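Local coordinates for malonate decarboxylase subunit alpha (Acinetobacter baumannii ATCC 17978, PDB 6MPR), which probably acts as the acyl-carrier-protein transferase of malonate decarboxylase, exchanging the acetyl group on the carrier for malonyl, at residues 72-77 and 224-229; 66-71 and 232-237; 434-439 and 477-482. All coordinates share one frame; numbering follows the deposited sequence.

Overall arrangement
Contacts 1 and 2, their centres about 16 Å apart, use the same two excursions of the chain: the loop and helix after strand 61-64, and the loop after strand 221-224. Contact 1 nests inside the loop closed by contact 2, and they touch where Phe229 CB packs 3.4 Å from Gln71 O. Contact 1 lies beside the parallel sheet; the centre of contact 2 is about 10 Å from the chain's centre, on the way to the mixed sheet. Contact 3 is at the end of strand 429-433 and the turn between strands 474-477 and 480-482, about 27 Å from contact 2 and, across the chain's centre, about 42 Å from contact 1 between centres.

Contact 1. Residues 72-77 and 224-229; sequences ADFLSR and VADQPF
The first turn of helix 73-79 draws up beside the loop that leaves strand 221-224, with Phe74 and Ala225 the nearest pair at 5.7 Å between CA atoms. Phe74 has CG anti to its backbone N (chi1 176°), beside the carbonyl carbon, and the ring beyond it lies against that loop. One ring face takes the backbone of Ala225 and Asp226: Ala225 CA stands 4.1 Å from the ring centroid as a CH-pi contact, and Asp226 N lies over the same ring nearer the rim. Asp226 OD1 comes close as well, 3.1 Å from Phe74 CD1. The contact flanks an eight-stranded parallel sheet, consistent with the Rossmann-like clan of the family; two strands separate 61-64 from 221-224, and Gln198 of one, 194-199, touches both Phe74 and Ala225. On the outer side, Arg77 meets Asp226 tip to tip in a salt bridge. Its NH1 gives 2.8 Å to Asp226 OD2 and its NH2 gives 2.9 Å to Asp226 OD1, each through a syn lone pair, with the guanidinium and carboxylate planes only 19° apart. The second bond is almost straight, at 176°. One turn back, Asp73 OD2 accepts from both NE and NH2 of Arg77, NH2 at 2.9 Å, so the guanidinium is held in its plane at two edges, side-on by Asp73 and end-on by Asp226, whose charges it probably offsets. Asp73 OD1 takes the backbone N-H of Tyr230 and also a water that donates to it over 2.6 Å and to Gln227 O over 2.9 Å, bridging helix and loop.

Contact 2. Residues 66-71 and 232-237; sequences GNNQKQ and EPLFTR
Phe235 lays the CD1-CE1 side of its ring against the carboxamide of Gln69, with Phe235 CE1 3.5 Å from Gln69 CD and Phe235 CD1 3.6 Å from Gln69 NE2. The two side chains cross at about a right angle, amide and ring planes 57° apart, so this is van der Waals packing without stacking. Asn68, with CG anti to its backbone N (chi1 -176°), meets the ring tip to tip: its ND2 lies at the edge near the ring plane, 3.4 Å from Phe235 CE1, in one of two modelled conformers. Leu234 CD1 packs 3.3 Å from the backbone Asn68 O. Segment 66-71 is the loop after strand 61-64 of the first parallel sheet, whereas 232-237 belongs to the connection from strand 221-224 to helix 244-261, which leads into the second sheet; the contact therefore sits at the junction of the two alpha/beta halves. No direct hydrogen bond spans it, and water does that work. One water donates to Gln69 O over 2.6 Å and accepts from Glu232 N over 3.0 Å. A second accepts from Gln69 NE2 at 2.9 Å and from Leu234 N; this water lies at the edge of the Phe235 ring, in its plane. Gln69 NE2 also donates to Thr323 O, and its OE1 accepts from Arg350 NH2 and Asn301 ND2, so both ends of the amide are gripped and its rotation is set. Within the loop, Gln71 NE2 donates to Asn67 O and Gln69 O, while its OE1 accepts from Gly66 N at 2.9 Å.

Contact 3. Residues 434-439 and 477-482; sequences VETFQE and TEEGIA
Glu478 clasps Thr436 with both carboxylate oxygens, and this is the tight part of the contact. Thr436 OG1 donates to Glu478 OE2 at 2.5 Å, and the backbone Thr436 N gives 2.9 Å to Glu478 OE1 at a bent 144°; each oxygen offers its syn lone pair. The glutamate chain bends at chi2 (-85°), which turns CD out of the extended line, and the carboxylate ends against Thr436; the two side chains cross at about a right angle. Thr436 CG2 packs 3.4 Å from Glu478 OE1 and also meets Thr477 CB, while Glu435 CA closes on Glu478 OE1. Thr477 CA makes a CH...O contact with Val434 O at 3.1 Å. The turn that presents Glu478 is itself well fixed: Thr477 and Gly480 exchange two backbone bonds around a two-residue beta-hairpin turn, and Thr477 OG1 accepts from Glu479 N in an ST turn while also bonding to Val500 O. The looser side is at Phe437, whose side chain does not touch 477-482; a water there donates to Glu478 OE2 at 2.9 Å and accepts from Phe437 N at 3.2 Å. The carboxylate of Glu435 stays 5.5 Å from that of Glu478, measured OE1 to OE1; the two donors, Thr436 N and OG1, may help stabilise the charge of Glu478. Segment 434-439 continues strand 429-433, which is parallel to strand 474-477; the hairpin leads into 480-482, which pairs antiparallel with 524-525 in the mixed sheet, while Glu435 and Glu478 both lean on Val245 of helix 244-261.

Contact 1. Residues 72-77 and 224-229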
loop_
_atom_site.group_PDB
_atom_site.type_symbol
_atom_site.label_atom_id
_atom_site.label_comp_id
_atom_site.label_asym_id
_atom_site.label_seq_id
_atom_site.Cartn_x
_atom_site.Cartn_y
_atom_site.Cartn_z
ATOM N N ALA A 72 -19.975 9.372 8.878
ATOM C CA ALA A 72 -20.228 9.808 10.249
ATOM C C ALA A 72 -21.083 11.076 10.187
ATOM O O ALA A 72 -20.649 12.191 10.496
ATOM C CB ALA A 72 -18.915 10.040 10.977
ATOM N N ASP A 73 -22.324 10.902 9.746
ATOM C CA ASP A 73 -23.105 12.083 9.372
ATOM C C ASP A 73 -23.638 12.851 10.575
ATOM O O ASP A 73 -23.889 14.057 10.467
ATOM C CB ASP A 73 -24.254 11.698 8.436
ATOM C CG ASP A 73 -25.318 10.857 9.110
ATOM O OD1 ASP A 73 -25.033 9.695 9.502
ATOM O OD2 ASP A 73 -26.450 11.367 9.261
ATOM N N PHE A 74 -23.808 12.191 11.721
ATOM C CA PHE A 74 -24.122 12.937 12.936
ATOM C C PHE A 74 -22.974 13.868 13.306
ATOM O O PHE A 74 -23.196 15.046 13.628
ATOM C CB PHE A 74 -24.434 11.961 14.069
ATOM C CG PHE A 74 -24.686 12.609 15.393
ATOM C CD1 PHE A 74 -25.763 13.465 15.573
ATOM C CD2 PHE A 74 -23.863 12.337 16.464
ATOM C CE1 PHE A 74 -26.007 14.046 16.817
ATOM C CE2 PHE A 74 -24.089 12.922 17.696
ATOM C CZ PHE A 74 -25.166 13.772 17.871
ATOM N N LEU A 75 -21.737 13.378 13.225
ATOM C CA LEU A 75 -20.598 14.237 13.555
ATOM C C LEU A 75 -20.414 15.343 12.523
ATOM O O LEU A 75 -20.125 16.487 12.889
ATOM C CB LEU A 75 -19.311 13.408 13.690
ATOM C CG LEU A 75 -19.285 12.379 14.822
ATOM C CD1 LEU A 75 -17.936 11.617 14.865
ATOM C CD2 LEU A 75 -19.603 13.028 16.161
ATOM N N SER A 76 -20.592 15.034 11.233
ATOM C CA SER A 76 -20.423 16.070 10.217
ATOM C C SER A 76 -21.536 17.111 10.294
ATOM O O SER A 76 -21.260 18.310 10.188
ATOM C CB SER A 76 -20.329 15.453 8.816
ATOM O OG SER A 76 -21.471 14.677 8.495
ATOM N N ARG A 77 -22.794 16.688 10.500
ATOM C CA ARG A 77 -23.875 17.662 10.665
ATOM C C ARG A 77 -23.643 18.517 11.904
ATOM O O ARG A 77 -23.919 19.727 11.898
ATOM C CB ARG A 77 -25.238 16.960 10.751
ATOM C CG ARG A 77 -25.749 16.394 9.423
ATOM C CD ARG A 77 -27.145 15.762 9.563
ATOM N NE ARG A 77 -27.096 14.374 10.036
ATOM C CZ ARG A 77 -27.477 13.991 11.256
ATOM N NH1 ARG A 77 -27.936 14.883 12.125
ATOM N NH2 ARG A 77 -27.410 12.712 11.613
ATOM N N VAL A 224 -23.542 8.380 20.974
ATOM C CA VAL A 224 -24.633 7.709 20.275
ATOM C C VAL A 224 -25.228 8.690 19.271
ATOM O O VAL A 224 -25.649 9.794 19.639
ATOM C CB VAL A 224 -25.694 7.207 21.266
ATOM C CG1 VAL A 224 -26.865 6.552 20.520
ATOM C CG2 VAL A 224 -25.082 6.226 22.238
ATOM N N ALA A 225 -25.253 8.301 17.997
ATOM C CA ALA A 225 -25.750 9.203 16.966
ATOM C C ALA A 225 -27.253 9.415 17.124
ATOM O O ALA A 225 -27.963 8.570 17.678
ATOM C CB ALA A 225 -25.448 8.644 15.578
ATOM N N ASP A 226 -27.742 10.555 16.620
ATOM C CA ASP A 226 -29.177 10.809 16.676
ATOM C C ASP A 226 -29.939 9.812 15.823
ATOM O O ASP A 226 -31.130 9.584 16.059
ATOM C CB ASP A 226 -29.510 12.248 16.244
ATOM C CG ASP A 226 -28.901 12.635 14.880
ATOM O OD1 ASP A 226 -28.132 11.848 14.291
ATOM O OD2 ASP A 226 -29.189 13.764 14.412
ATOM N N GLN A 227 -29.269 9.212 14.848
ATOM C CA GLN A 227 -29.856 8.208 13.978
ATOM C C GLN A 227 -28.718 7.404 13.374
ATOM O O GLN A 227 -27.571 7.866 13.370
ATOM C CB GLN A 227 -30.714 8.863 12.885
ATOM C CG GLN A 227 -29.923 9.806 11.990
ATOM C CD GLN A 227 -30.806 10.494 10.984
ATOM O OE1 GLN A 227 -30.510 10.520 9.792
ATOM N NE2 GLN A 227 -31.901 11.059 11.459
ATOM N N PRO A 228 -28.984 6.184 12.906
ATOM C CA PRO A 228 -27.887 5.320 12.441
ATOM C C PRO A 228 -27.070 5.994 11.351
ATOM O O PRO A 228 -27.602 6.777 10.558
ATOM C CB PRO A 228 -28.613 4.083 11.905
ATOM C CG PRO A 228 -29.905 4.055 12.666
ATOM C CD PRO A 228 -30.287 5.498 12.855
ATOM N N PHE A 229 -25.765 5.688 11.326
ATOM C CA PHE A 229 -24.880 6.337 10.364
ATOM C C PHE A 229 -25.375 6.145 8.934
ATOM O O PHE A 229 -25.931 5.100 8.572
ATOM C CB PHE A 229 -23.410 5.864 10.515
ATOM C CG PHE A 229 -23.142 4.406 10.153
ATOM C CD1 PHE A 229 -23.072 3.981 8.824
ATOM C CD2 PHE A 229 -22.858 3.483 11.149
ATOM C CE1 PHE A 229 -22.788 2.656 8.506
ATOM C CE2 PHE A 229 -22.580 2.159 10.852
ATOM C CZ PHE A 229 -22.541 1.735 9.514
HETATM O O HOH W 1 -25.543 9.401 12.046
HETATM O O HOH W 2 -28.098 9.023 9.095
#

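Contact 2. Residues 66-71 and 232-237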
loop_
_atom_site.group_PDB
_atom_site.type_symbol
_atom_site.label_atom_id
_atom_site.label_comp_id
_atom_site.label_asym_id
_atom_site.label_seq_id
_atom_site.Cartn_x
_atom_site.Cartn_y
_atom_site.Cartn_z
ATOM N N GLY A 66 -17.085 10.614 5.732
ATOM C CA GLY A 66 -15.955 10.675 4.822
ATOM C C GLY A 66 -15.344 9.400 4.256
ATOM O O GLY A 66 -14.370 9.473 3.500
ATOM N N ASN A 67 -15.854 8.230 4.625
ATOM C CA ASN A 67 -15.514 7.006 3.908
ATOM C C ASN A 67 -16.205 7.021 2.553
ATOM O O ASN A 67 -17.117 7.814 2.308
ATOM C CB ASN A 67 -15.975 5.741 4.645
ATOM C CG ASN A 67 -15.418 5.601 6.042
ATOM O OD1 ASN A 67 -14.278 5.175 6.230
ATOM N ND2 ASN A 67 -16.250 5.878 7.037
ATOM N N ASN A 68 -15.817 6.100 1.676
ATOM C CA ASN A 68 -16.520 6.033 0.403
ATOM C C ASN A 68 -17.998 5.713 0.603
ATOM O O ASN A 68 -18.853 6.264 -0.106
ATOM C CB ASN A 68 -15.890 5.015 -0.537
ATOM C CG ASN A 68 -16.571 5.008 -1.907
ATOM O OD1 ASN A 68 -16.282 5.852 -2.763
ATOM N ND2 ASN A 68 -17.502 4.084 -2.103
ATOM N N GLN A 69 -18.327 4.853 1.571
ATOM C CA GLN A 69 -19.712 4.470 1.830
ATOM C C GLN A 69 -20.191 4.993 3.182
ATOM O O GLN A 69 -21.043 5.883 3.231
ATOM C CB GLN A 69 -19.846 2.945 1.738
ATOM C CG GLN A 69 -19.401 2.372 0.394
ATOM C CD GLN A 69 -18.989 0.913 0.504
ATOM O OE1 GLN A 69 -17.801 0.604 0.617
ATOM N NE2 GLN A 69 -19.958 0.016 0.467
ATOM N N LYS A 70 -19.661 4.469 4.288
ATOM C CA LYS A 70 -20.095 4.886 5.624
ATOM C C LYS A 70 -19.780 6.355 5.875
ATOM O O LYS A 70 -18.653 6.796 5.647
ATOM C CB LYS A 70 -19.395 4.018 6.677
ATOM C CG LYS A 70 -19.506 4.528 8.101
ATOM C CD LYS A 70 -18.870 3.529 9.065
ATOM C CE LYS A 70 -17.356 3.577 9.013
ATOM N NZ LYS A 70 -16.712 2.538 9.894
ATOM N N GLN A 71 -20.773 7.107 6.366
ATOM C CA GLN A 71 -20.614 8.520 6.706
ATOM C C GLN A 71 -20.905 8.724 8.184
ATOM O O GLN A 71 -21.970 8.323 8.678
ATOM C CB GLN A 71 -21.548 9.450 5.904
ATOM C CG GLN A 71 -21.549 9.236 4.385
ATOM C CD GLN A 71 -20.183 9.494 3.786
ATOM O OE1 GLN A 71 -19.517 10.486 4.129
ATOM N NE2 GLN A 71 -19.744 8.598 2.905
ATOM N N GLU A 232 -25.318 4.667 1.573
ATOM C CA GLU A 232 -26.054 4.385 0.337
ATOM C C GLU A 232 -25.581 3.096 -0.311
ATOM O O GLU A 232 -24.428 2.704 -0.154
ATOM C CB GLU A 232 -25.846 5.494 -0.701
ATOM C CG GLU A 232 -26.174 6.873 -0.309
ATOM C CD GLU A 232 -26.060 7.785 -1.516
ATOM O OE1 GLU A 232 -26.933 7.696 -2.405
ATOM O OE2 GLU A 232 -25.080 8.548 -1.596
ATOM N N PRO A 233 -26.432 2.440 -1.124
ATOM C CA PRO A 233 -25.960 1.304 -1.921
ATOM C C PRO A 233 -25.213 1.772 -3.153
ATOM O O PRO A 233 -25.819 1.999 -4.206
ATOM C CB PRO A 233 -27.259 0.568 -2.299
ATOM C CG PRO A 233 -28.294 1.643 -2.318
ATOM C CD PRO A 233 -27.889 2.633 -1.244
ATOM N N LEU A 234 -23.899 1.902 -3.047
ATOM C CA LEU A 234 -23.089 2.424 -4.136
ATOM C C LEU A 234 -22.457 1.336 -4.996
ATOM O O LEU A 234 -21.820 1.665 -6.006
ATOM C CB LEU A 234 -21.992 3.331 -3.571
ATOM C CG LEU A 234 -22.495 4.528 -2.756
ATOM C CD1 LEU A 234 -21.317 5.260 -2.127
ATOM C CD2 LEU A 234 -23.327 5.475 -3.625
ATOM N N PHE A 235 -22.621 0.055 -4.640
ATOM C CA PHE A 235 -21.941 -1.034 -5.335
ATOM C C PHE A 235 -22.935 -2.037 -5.899
ATOM O O PHE A 235 -22.623 -3.218 -6.082
ATOM C CB PHE A 235 -20.905 -1.685 -4.413
ATOM C CG PHE A 235 -19.733 -0.782 -4.166
ATOM C CD1 PHE A 235 -19.781 0.173 -3.166
ATOM C CD2 PHE A 235 -18.637 -0.805 -5.013
ATOM C CE1 PHE A 235 -18.722 1.036 -2.975
ATOM C CE2 PHE A 235 -17.582 0.067 -4.835
ATOM C CZ PHE A 235 -17.628 0.990 -3.810
ATOM N N THR A 236 -24.130 -1.543 -6.218
ATOM C CA THR A 236 -25.200 -2.332 -6.802
ATOM C C THR A 236 -25.563 -1.733 -8.150
ATOM O O THR A 236 -25.816 -0.525 -8.253
ATOM C CB THR A 236 -26.423 -2.365 -5.873
ATOM O OG1 THR A 236 -26.024 -2.864 -4.591
ATOM C CG2 THR A 236 -27.525 -3.249 -6.450
ATOM N N ARG A 237 -25.539 -2.557 -9.191
ATOM C CA ARG A 237 -26.053 -2.164 -10.494
ATOM C C ARG A 237 -27.256 -3.034 -10.816
ATOM O O ARG A 237 -27.175 -4.264 -10.733
ATOM C CB ARG A 237 -24.980 -2.286 -11.579
ATOM C CG ARG A 237 -23.879 -1.226 -11.461
ATOM C CD ARG A 237 -24.437 0.180 -11.710
ATOM N NE ARG A 237 -23.428 1.222 -11.514
ATOM C CZ ARG A 237 -23.150 1.769 -10.335
ATOM N NH1 ARG A 237 -23.810 1.364 -9.257
ATOM N NH2 ARG A 237 -22.224 2.719 -10.234
HETATM O O HOH W 3 -22.817 6.228 1.323
HETATM O O HOH W 4 -22.536 0.917 -0.537
#

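Contact 3. Residues 434-439 and 477-482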
loop_
_atom_site.group_PDB
_atom_site.type_symbol
_atom_site.label_atom_id
_atom_site.label_comp_id
_atom_site.label_asym_id
_atom_site.label_seq_id
_atom_site.Cartn_x
_atom_site.Cartn_y
_atom_site.Cartn_z
ATOM N N VAL A 434 -14.728 1.313 -22.078
ATOM C CA VAL A 434 -15.473 2.553 -22.223
ATOM C C VAL A 434 -16.192 2.539 -23.576
ATOM O O VAL A 434 -15.616 2.105 -24.580
ATOM C CB VAL A 434 -14.454 3.711 -22.042
ATOM C CG1 VAL A 434 -14.070 4.358 -23.342
ATOM C CG2 VAL A 434 -14.899 4.691 -20.933
ATOM N N GLU A 435 -17.446 2.992 -23.606
ATOM C CA GLU A 435 -18.101 3.183 -24.890
ATOM C C GLU A 435 -17.580 4.466 -25.541
ATOM O O GLU A 435 -17.051 5.362 -24.876
ATOM C CB GLU A 435 -19.628 3.241 -24.752
ATOM C CG GLU A 435 -20.256 2.005 -24.114
ATOM C CD GLU A 435 -21.704 2.218 -23.703
ATOM O OE1 GLU A 435 -22.537 2.539 -24.580
ATOM O OE2 GLU A 435 -21.997 2.076 -22.496
ATOM N N THR A 436 -17.705 4.534 -26.865
ATOM C CA THR A 436 -17.094 5.657 -27.573
ATOM C C THR A 436 -17.813 6.972 -27.294
ATOM O O THR A 436 -17.194 8.039 -27.364
ATOM C CB THR A 436 -17.025 5.365 -29.075
ATOM O OG1 THR A 436 -18.338 5.110 -29.604
ATOM C CG2 THR A 436 -16.123 4.156 -29.301
ATOM N N PHE A 437 -19.093 6.925 -26.942
ATOM C CA PHE A 437 -19.814 8.112 -26.509
ATOM C C PHE A 437 -20.440 7.863 -25.149
ATOM O O PHE A 437 -20.885 6.751 -24.852
ATOM C CB PHE A 437 -20.891 8.533 -27.512
ATOM C CG PHE A 437 -20.337 9.185 -28.738
ATOM C CD1 PHE A 437 -19.786 8.414 -29.755
ATOM C CD2 PHE A 437 -20.350 10.563 -28.870
ATOM C CE1 PHE A 437 -19.274 9.010 -30.884
ATOM C CE2 PHE A 437 -19.833 11.166 -29.994
ATOM C CZ PHE A 437 -19.296 10.397 -31.003
ATOM N N GLN A 438 -20.451 8.916 -24.336
ATOM C CA GLN A 438 -20.943 8.856 -22.973
ATOM C C GLN A 438 -22.459 9.019 -22.935
ATOM O O GLN A 438 -23.108 9.345 -23.933
ATOM C CB GLN A 438 -20.276 9.936 -22.124
ATOM C CG GLN A 438 -18.843 9.617 -21.761
ATOM C CD GLN A 438 -18.735 8.319 -20.985
ATOM O OE1 GLN A 438 -19.527 8.058 -20.080
ATOM N NE2 GLN A 438 -17.760 7.492 -21.343
ATOM N N GLU A 439 -23.023 8.774 -21.757
ATOM C CA GLU A 439 -24.433 9.055 -21.536
ATOM C C GLU A 439 -24.631 10.564 -21.618
ATOM O O GLU A 439 -23.981 11.327 -20.893
ATOM C CB GLU A 439 -24.881 8.506 -20.183
ATOM N N THR A 477 -13.547 -0.929 -26.211
ATOM C CA THR A 477 -14.763 -0.182 -26.528
ATOM C C THR A 477 -15.772 -1.123 -27.171
ATOM O O THR A 477 -15.498 -2.311 -27.383
ATOM C CB THR A 477 -14.495 0.998 -27.479
ATOM O OG1 THR A 477 -14.289 0.495 -28.809
ATOM C CG2 THR A 477 -13.283 1.802 -27.045
ATOM N N GLU A 478 -16.939 -0.577 -27.529
ATOM C CA GLU A 478 -17.903 -1.384 -28.265
ATOM C C GLU A 478 -17.409 -1.720 -29.669
ATOM O O GLU A 478 -18.001 -2.578 -30.333
ATOM C CB GLU A 478 -19.271 -0.681 -28.296
ATOM C CG GLU A 478 -19.443 0.430 -29.334
ATOM C CD GLU A 478 -18.950 1.790 -28.872
ATOM O OE1 GLU A 478 -18.220 1.866 -27.856
ATOM O OE2 GLU A 478 -19.293 2.796 -29.544
ATOM N N GLU A 479 -16.311 -1.104 -30.108
ATOM C CA GLU A 479 -15.691 -1.408 -31.390
ATOM C C GLU A 479 -14.674 -2.542 -31.328
ATOM O O GLU A 479 -14.442 -3.200 -32.344
ATOM C CB GLU A 479 -15.012 -0.151 -31.940
ATOM C CG GLU A 479 -15.985 0.951 -32.280
ATOM C CD GLU A 479 -16.657 0.701 -33.608
ATOM O OE1 GLU A 479 -16.052 1.060 -34.646
ATOM O OE2 GLU A 479 -17.768 0.124 -33.614
ATOM N N GLY A 480 -14.054 -2.791 -30.183
ATOM C CA GLY A 480 -13.047 -3.828 -30.094
ATOM C C GLY A 480 -12.011 -3.484 -29.037
ATOM O O GLY A 480 -12.226 -2.609 -28.212
ATOM N N ILE A 481 -10.888 -4.203 -29.075
ATOM C CA ILE A 481 -9.813 -4.042 -28.101
ATOM C C ILE A 481 -8.567 -3.565 -28.830
ATOM O O ILE A 481 -8.181 -4.139 -29.853
ATOM C CB ILE A 481 -9.506 -5.348 -27.344
ATOM C CG1 ILE A 481 -10.750 -5.906 -26.651
ATOM C CG2 ILE A 481 -8.393 -5.123 -26.314
ATOM C CD1 ILE A 481 -10.540 -7.309 -26.117
ATOM N N ALA A 482 -7.923 -2.535 -28.289
ATOM C CA ALA A 482 -6.578 -2.158 -28.698
ATOM C C ALA A 482 -5.615 -2.690 -27.643
ATOM O O ALA A 482 -5.737 -2.345 -26.460
ATOM C CB ALA A 482 -6.450 -0.637 -28.855
HETATM O O HOH W 5 -20.990 4.603 -27.988
#